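Side-chain contacts in galectin (Xenopus laevis, PDB 3WUD), which binds lactose and other beta-galactosides, and probably also laminin: residues His18-Lys23 / Ile35-Asp40; Tyr44-Asn49 / Ile90-Gln95. All coordinates share one frame; numbering follows the deposited sequence. Where two conformers were deposited one is given.

Interaction 1. Residues His18-Lys23 / Ile35-Asp40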
loop_
_atom_site.group_PDB
_atom_site.type_symbol
_atom_site.label_atom_id
_atom_site.label_comp_id
_atom_site.label_asym_id
_atom_site.label_seq_id
_atom_site.Cartn_x
_atom_site.Cartn_y
_atom_site.Cartn_z
ATOM N N HIS A 18 -0.727 -15.287 7.984
ATOM C CA HIS A 18 -1.433 -14.019 7.818
ATOM C C HIS A 18 -1.944 -13.830 6.405
ATOM O O HIS A 18 -1.514 -14.549 5.503
ATOM C CB HIS A 18 -0.479 -12.878 8.186
ATOM C CG HIS A 18 -0.030 -12.949 9.611
ATOM N ND1 HIS A 18 -0.678 -12.268 10.621
ATOM C CD2 HIS A 18 0.899 -13.727 10.218
ATOM C CE1 HIS A 18 -0.116 -12.567 11.782
ATOM N NE2 HIS A 18 0.843 -13.454 11.565
ATOM N N CYS A 19 -2.832 -12.839 6.244
ATOM C CA CYS A 19 -3.416 -12.567 4.938
ATOM C C CYS A 19 -3.360 -11.081 4.654
ATOM O O CYS A 19 -3.289 -10.223 5.543
ATOM C CB CYS A 19 -4.800 -13.262 4.659
ATOM S SG CYS A 19 -6.436 -12.494 4.976
ATOM N N LEU A 20 -3.258 -10.794 3.367
ATOM C CA LEU A 20 -3.210 -9.451 2.833
ATOM C C LEU A 20 -4.526 -9.331 2.054
ATOM O O LEU A 20 -4.797 -10.142 1.180
ATOM C CB LEU A 20 -1.983 -9.304 1.941
ATOM C CG LEU A 20 -1.818 -7.949 1.207
ATOM C CD1 LEU A 20 -0.452 -7.761 0.585
ATOM C CD2 LEU A 20 -2.848 -7.773 0.084
ATOM N N GLU A 21 -5.364 -8.416 2.456
ATOM C CA GLU A 21 -6.618 -8.131 1.745
ATOM C C GLU A 21 -6.466 -6.945 0.873
ATOM O O GLU A 21 -5.987 -5.922 1.319
ATOM C CB GLU A 21 -7.759 -7.820 2.722
ATOM C CG GLU A 21 -9.069 -7.554 1.966
ATOM C CD GLU A 21 -10.060 -6.711 2.741
ATOM O OE1 GLU A 21 -10.691 -5.786 2.135
ATOM O OE2 GLU A 21 -10.202 -6.989 3.947
ATOM N N LEU A 22 -6.872 -7.062 -0.397
ATOM C CA LEU A 22 -6.845 -5.948 -1.345
ATOM C C LEU A 22 -8.280 -5.633 -1.796
ATOM O O LEU A 22 -9.025 -6.543 -2.118
ATOM C CB LEU A 22 -6.000 -6.277 -2.576
ATOM C CG LEU A 22 -5.603 -5.103 -3.480
ATOM C CD1 LEU A 22 -4.159 -5.183 -3.916
ATOM C CD2 LEU A 22 -6.509 -4.976 -4.721
ATOM N N LYS A 23 -8.642 -4.354 -1.785
ATOM C CA LYS A 23 -9.900 -3.902 -2.350
ATOM C C LYS A 23 -9.571 -2.910 -3.458
ATOM O O LYS A 23 -8.750 -2.028 -3.283
ATOM C CB LYS A 23 -10.781 -3.260 -1.253
ATOM C CG LYS A 23 -12.187 -2.896 -1.720
ATOM C CD LYS A 23 -13.035 -2.383 -0.554
ATOM C CE LYS A 23 -13.628 -3.518 0.243
ATOM N NZ LYS A 23 -14.530 -2.993 1.331
ATOM N N ILE A 35 -2.909 -8.960 -9.868
ATOM C CA ILE A 35 -2.276 -8.629 -8.600
ATOM C C ILE A 35 -1.140 -9.669 -8.401
ATOM O O ILE A 35 -1.343 -10.885 -8.515
ATOM C CB ILE A 35 -3.273 -8.794 -7.458
ATOM C CG1 ILE A 35 -4.469 -7.856 -7.638
ATOM C CG2 ILE A 35 -2.556 -8.638 -6.082
ATOM C CD1 ILE A 35 -5.666 -8.391 -6.958
ATOM N N ASN A 36 0.053 -9.136 -8.223
ATOM C CA ASN A 36 1.246 -9.905 -7.986
ATOM C C ASN A 36 1.762 -9.809 -6.550
ATOM O O ASN A 36 1.853 -8.720 -6.049
ATOM C CB ASN A 36 2.278 -9.328 -8.900
ATOM C CG ASN A 36 1.888 -9.435 -10.355
ATOM O OD1 ASN A 36 1.495 -10.508 -10.824
ATOM N ND2 ASN A 36 2.003 -8.345 -11.061
ATOM N N LEU A 37 2.108 -10.914 -5.917
ATOM C CA LEU A 37 2.696 -10.925 -4.570
ATOM C C LEU A 37 3.965 -11.745 -4.642
ATOM O O LEU A 37 3.964 -12.842 -5.256
ATOM C CB LEU A 37 1.756 -11.627 -3.589
ATOM C CG LEU A 37 0.483 -10.948 -3.125
ATOM C CD1 LEU A 37 -0.036 -11.778 -1.947
ATOM C CD2 LEU A 37 0.803 -9.576 -2.648
ATOM N N GLY A 38 5.040 -11.298 -4.018
ATOM C CA GLY A 38 6.255 -12.080 -4.023
ATOM C C GLY A 38 7.329 -11.328 -3.298
ATOM O O GLY A 38 7.081 -10.756 -2.195
ATOM N N LYS A 39 8.513 -11.351 -3.898
ATOM C CA LYS A 39 9.763 -10.896 -3.233
ATOM C C LYS A 39 10.371 -9.658 -3.853
ATOM O O LYS A 39 11.042 -8.805 -3.170
ATOM C CB LYS A 39 10.780 -12.080 -3.178
ATOM C CG LYS A 39 10.255 -13.371 -2.540
ATOM C CD LYS A 39 11.345 -14.451 -2.468
ATOM C CE LYS A 39 11.820 -15.001 -3.801
ATOM N NZ LYS A 39 12.736 -16.128 -3.475
ATOM N N ASP A 40 10.101 -9.475 -5.163
ATOM C CA ASP A 40 10.457 -8.315 -5.922
ATOM C C ASP A 40 9.794 -8.404 -7.322
ATOM O O ASP A 40 9.096 -9.363 -7.602
ATOM C CB ASP A 40 12.016 -8.199 -6.065
ATOM C CG ASP A 40 12.638 -9.451 -6.596
ATOM O OD1 ASP A 40 12.148 -9.945 -7.601
ATOM O OD2 ASP A 40 13.575 -10.014 -5.958
#

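Interaction 2. Residues Tyr44-Asn49 / Ile90-Gln95. With GAL (beta-D-galactopyranose), chain B.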
loop_
_atom_site.group_PDB
_atom_site.type_symbol
_atom_site.label_atom_id
_atom_site.label_comp_id
_atom_site.label_asym_id
_atom_site.label_seq_id
_atom_site.Cartn_x
_atom_site.Cartn_y
_atom_site.Cartn_z
ATOM N N TYR A 44 7.543 -13.471 -8.398
ATOM C CA TYR A 44 6.147 -13.487 -7.955
ATOM C C TYR A 44 5.883 -14.894 -7.498
ATOM O O TYR A 44 5.879 -15.861 -8.269
ATOM C CB TYR A 44 5.154 -13.097 -9.053
ATOM C CG TYR A 44 5.373 -11.823 -9.808
ATOM C CD1 TYR A 44 6.021 -10.678 -9.289
ATOM C CD2 TYR A 44 4.835 -11.692 -11.089
ATOM C CE1 TYR A 44 6.157 -9.493 -10.031
ATOM C CE2 TYR A 44 4.958 -10.504 -11.839
ATOM C CZ TYR A 44 5.595 -9.423 -11.315
ATOM O OH TYR A 44 5.675 -8.326 -12.131
ATOM N N VAL A 45 5.600 -15.017 -6.198
ATOM C CA VAL A 45 5.012 -16.215 -5.662
ATOM C C VAL A 45 3.622 -16.485 -6.266
ATOM O O VAL A 45 3.293 -17.607 -6.550
ATOM C CB VAL A 45 4.943 -16.165 -4.093
ATOM C CG1 VAL A 45 4.468 -17.494 -3.598
ATOM C CG2 VAL A 45 6.338 -15.908 -3.480
ATOM N N ILE A 46 2.824 -15.444 -6.438
ATOM C CA ILE A 46 1.553 -15.504 -7.253
ATOM C C ILE A 46 1.389 -14.272 -8.164
ATOM O O ILE A 46 1.585 -13.132 -7.799
ATOM C CB ILE A 46 0.274 -15.787 -6.402
ATOM C CG1 ILE A 46 -0.934 -16.103 -7.317
ATOM C CG2 ILE A 46 -0.011 -14.617 -5.509
ATOM C CD1 ILE A 46 -2.134 -16.623 -6.508
ATOM N N HIS A 47 0.977 -14.571 -9.410
ATOM C CA HIS A 47 0.453 -13.661 -10.373
ATOM C C HIS A 47 -0.975 -14.124 -10.509
ATOM O O HIS A 47 -1.217 -15.261 -10.965
ATOM C CB HIS A 47 1.216 -13.767 -11.701
ATOM C CG HIS A 47 0.558 -13.077 -12.872
ATOM N ND1 HIS A 47 0.580 -11.714 -13.052
ATOM C CD2 HIS A 47 -0.057 -13.595 -13.949
ATOM C CE1 HIS A 47 0.009 -11.424 -14.220
ATOM N NE2 HIS A 47 -0.329 -12.559 -14.792
ATOM N N PHE A 48 -1.892 -13.292 -10.046
ATOM C CA PHE A 48 -3.315 -13.545 -9.949
ATOM C C PHE A 48 -4.004 -12.681 -10.995
ATOM O O PHE A 48 -3.977 -11.453 -10.910
ATOM C CB PHE A 48 -3.789 -13.141 -8.555
ATOM C CG PHE A 48 -5.258 -13.251 -8.352
ATOM C CD1 PHE A 48 -5.826 -14.479 -8.032
ATOM C CD2 PHE A 48 -6.082 -12.137 -8.463
ATOM C CE1 PHE A 48 -7.188 -14.596 -7.820
ATOM C CE2 PHE A 48 -7.472 -12.235 -8.280
ATOM C CZ PHE A 48 -8.008 -13.490 -7.986
ATOM N N ASN A 49 -4.464 -13.292 -12.083
ATOM C CA ASN A 49 -4.894 -12.580 -13.268
ATOM C C ASN A 49 -6.338 -12.952 -13.827
ATOM O O ASN A 49 -6.450 -13.777 -14.722
ATOM C CB ASN A 49 -3.844 -12.855 -14.359
ATOM C CG ASN A 49 -4.034 -12.050 -15.646
ATOM O OD1 ASN A 49 -3.625 -12.524 -16.696
ATOM N ND2 ASN A 49 -4.591 -10.860 -15.577
ATOM N N ILE A 90 -10.143 -9.165 -2.453
ATOM C CA ILE A 90 -9.560 -10.505 -2.466
ATOM C C ILE A 90 -8.594 -10.608 -1.275
ATOM O O ILE A 90 -7.874 -9.585 -1.019
ATOM C CB ILE A 90 -8.798 -10.738 -3.808
ATOM C CG1 ILE A 90 -9.728 -10.499 -5.023
ATOM C CG2 ILE A 90 -8.134 -12.115 -3.853
ATOM C CD1 ILE A 90 -9.258 -9.395 -5.926
ATOM N N CYS A 91 -8.533 -11.775 -0.590
ATOM C CA CYS A 91 -7.524 -12.009 0.522
ATOM C C CYS A 91 -6.554 -13.076 0.056
ATOM O O CYS A 91 -6.927 -14.132 -0.468
ATOM C CB CYS A 91 -8.052 -12.388 1.968
ATOM S SG CYS A 91 -7.042 -11.534 3.254
ATOM N N PHE A 92 -5.296 -12.803 0.250
ATOM C CA PHE A 92 -4.222 -13.772 -0.006
ATOM C C PHE A 92 -3.649 -14.224 1.319
ATOM O O PHE A 92 -3.107 -13.398 1.997
ATOM C CB PHE A 92 -3.164 -13.118 -0.884
ATOM C CG PHE A 92 -3.712 -12.594 -2.196
ATOM C CD1 PHE A 92 -3.606 -13.345 -3.357
ATOM C CD2 PHE A 92 -4.229 -11.311 -2.246
ATOM C CE1 PHE A 92 -4.089 -12.829 -4.557
ATOM C CE2 PHE A 92 -4.713 -10.812 -3.411
ATOM C CZ PHE A 92 -4.642 -11.586 -4.574
ATOM N N GLU A 93 -3.836 -15.498 1.695
ATOM C CA GLU A 93 -3.386 -16.027 2.971
ATOM C C GLU A 93 -2.129 -16.819 2.696
ATOM O O GLU A 93 -2.122 -17.675 1.793
ATOM C CB GLU A 93 -4.446 -16.932 3.593
ATOM C CG GLU A 93 -3.949 -17.679 4.815
ATOM C CD GLU A 93 -4.989 -18.630 5.393
ATOM O OE1 GLU A 93 -6.176 -18.288 5.311
ATOM O OE2 GLU A 93 -4.587 -19.694 5.946
ATOM N N TYR A 94 -1.086 -16.523 3.458
ATOM C CA TYR A 94 0.215 -17.216 3.335
ATOM C C TYR A 94 0.385 -18.416 4.295
ATOM O O TYR A 94 0.420 -18.249 5.525
ATOM C CB TYR A 94 1.330 -16.152 3.541
ATOM C CG TYR A 94 2.778 -16.606 3.512
ATOM C CD1 TYR A 94 3.180 -17.872 3.023
ATOM C CD2 TYR A 94 3.756 -15.769 3.968
ATOM C CE1 TYR A 94 4.530 -18.256 3.043
ATOM C CE2 TYR A 94 5.066 -16.148 3.999
ATOM C CZ TYR A 94 5.469 -17.375 3.512
ATOM O OH TYR A 94 6.832 -17.727 3.582
ATOM N N GLN A 95 0.411 -19.622 3.719
ATOM C CA GLN A 95 0.789 -20.851 4.435
ATOM C C GLN A 95 2.112 -21.393 3.925
ATOM O O GLN A 95 2.642 -20.943 2.897
ATOM C CB GLN A 95 -0.327 -21.918 4.315
ATOM C CG GLN A 95 -1.658 -21.456 4.943
ATOM C CD GLN A 95 -1.521 -21.202 6.458
ATOM O OE1 GLN A 95 -0.630 -21.762 7.118
ATOM N NE2 GLN A 95 -2.386 -20.360 7.008
HETATM C C1 GAL B . 0.566 -14.581 -20.391
HETATM C C2 GAL B . 0.351 -13.088 -20.183
HETATM C C3 GAL B . 1.073 -12.529 -18.959
HETATM C C4 GAL B . 0.770 -13.438 -17.760
HETATM C C5 GAL B . 1.044 -14.901 -18.137
HETATM C C6 GAL B . 0.772 -15.914 -17.048
HETATM O O2 GAL B . 0.842 -12.376 -21.311
HETATM O O3 GAL B . 0.721 -11.169 -18.784
HETATM O O4 GAL B . -0.604 -13.295 -17.373
HETATM O O5 GAL B . 0.254 -15.349 -19.246
HETATM O O6 GAL B . 1.050 -17.249 -17.422
#

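Interaction 1. Residues His18-Lys23 / Ile35-Asp40
L20 and L37 meet through one methyl each. From the L20 backbone, CB points toward the strand opposite, yet L20 CB is still 5.0 Å from the nearest L37 atom, CD1. CG is anti to the backbone N (chi1 176°), which carries the two methyls on across the interior. CG is still 4.9 Å from L37 CD2. Of its two methyls, CD1 makes the touch, at 3.9 Å from L37 CD2. The other, CD2, stays 4.9 Å from that same L37 methyl. The two side chains come at each other aslant. This is packing between the two sheets of the galectin beta-sandwich: strand 19-26 belongs to the five-stranded sheet and strand 34-37 to the six-stranded one. No hydrogen bond crosses between 18-23 and 35-40. L22 and I35 form the second pair, with L22 CD2 4.2 Å from I35 CD1. These side chains run past each other in opposite directions. All four residues are buried. Strand neighbours flank them: L20 and L22 touch I133 of their own sheet, while I35 and L37 touch L123 of theirs.

Interaction 2. Residues Tyr44-Asn49 / Ile90-Gln95
The core of the galectin beta-sandwich is crossed here by an edge-to-face (T-shaped) pair, F48 and F92. F48 lies on strand 43-51 of the six-stranded sheet, F92 on strand 86-95 of the five-stranded one. The short segments 46-49 and 90-95 run nearly antiparallel, at 159°, with axes 11.3 Å apart. F92 presents its edge to the face of F48. The ring centroids are 5.5 Å apart and the planes stand at 90°. F92 CE1 and CZ make the touch: CE1 is 4.0 Å from F48 CG, and CZ sits over the face. With chi1 at 176° the F48 ring stands trans to its own N, where CB and CG both meet F92 CE1. I90 CD1 reaches F48 CE2 at 4.1 Å, in an oblique approach. I46 adds a looser contact, with CG2 4.4 Å from F92 CD1. All four residues are buried, and no hydrogen bond crosses between the segments. V45 and I46 both face L37 of the adjacent strand, a classic beta bulge. Beyond it the side chains alternate. I46 and F48 point inward, while H47 points away from 90-95, to the sugar-binding side of the six-stranded sheet. H47 and N49 belong to the glycan pocket, where R51, E55, N64 and E74 also hydrogen-bond to the galactose. N49 OD1 comes within 3.2 Å of galactose O4 and is itself hydrogen-bonded to R51 NE. Galactose O4 lies at the edge of the imidazole, near its plane, and is hydrogen-bonded to H47 NE2 at 2.7 Å.

Interactions 1 and 2 are neighbouring parts of one sandwich interior, with centres about 6 Å apart. Each joins the same two sheets. Strands 34-37 and 43-51 are adjacent in one sheet, strands 19-26 and 86-95 in the other. Inside, L37 of interaction 1 touches F92 of interaction 2. On the outer side of the five-stranded sheet, C19 and C91 form a disulfide; both cysteines were deposited in two conformers. On the pocket side, N36 OD1 probably hydrogen-bonds to H47 ND1 at 2.7 Å. This second-shell contact would help fix the imidazole that meets galactose. The nearest atoms of the I35 side chain and that sugar are about 11 Å apart.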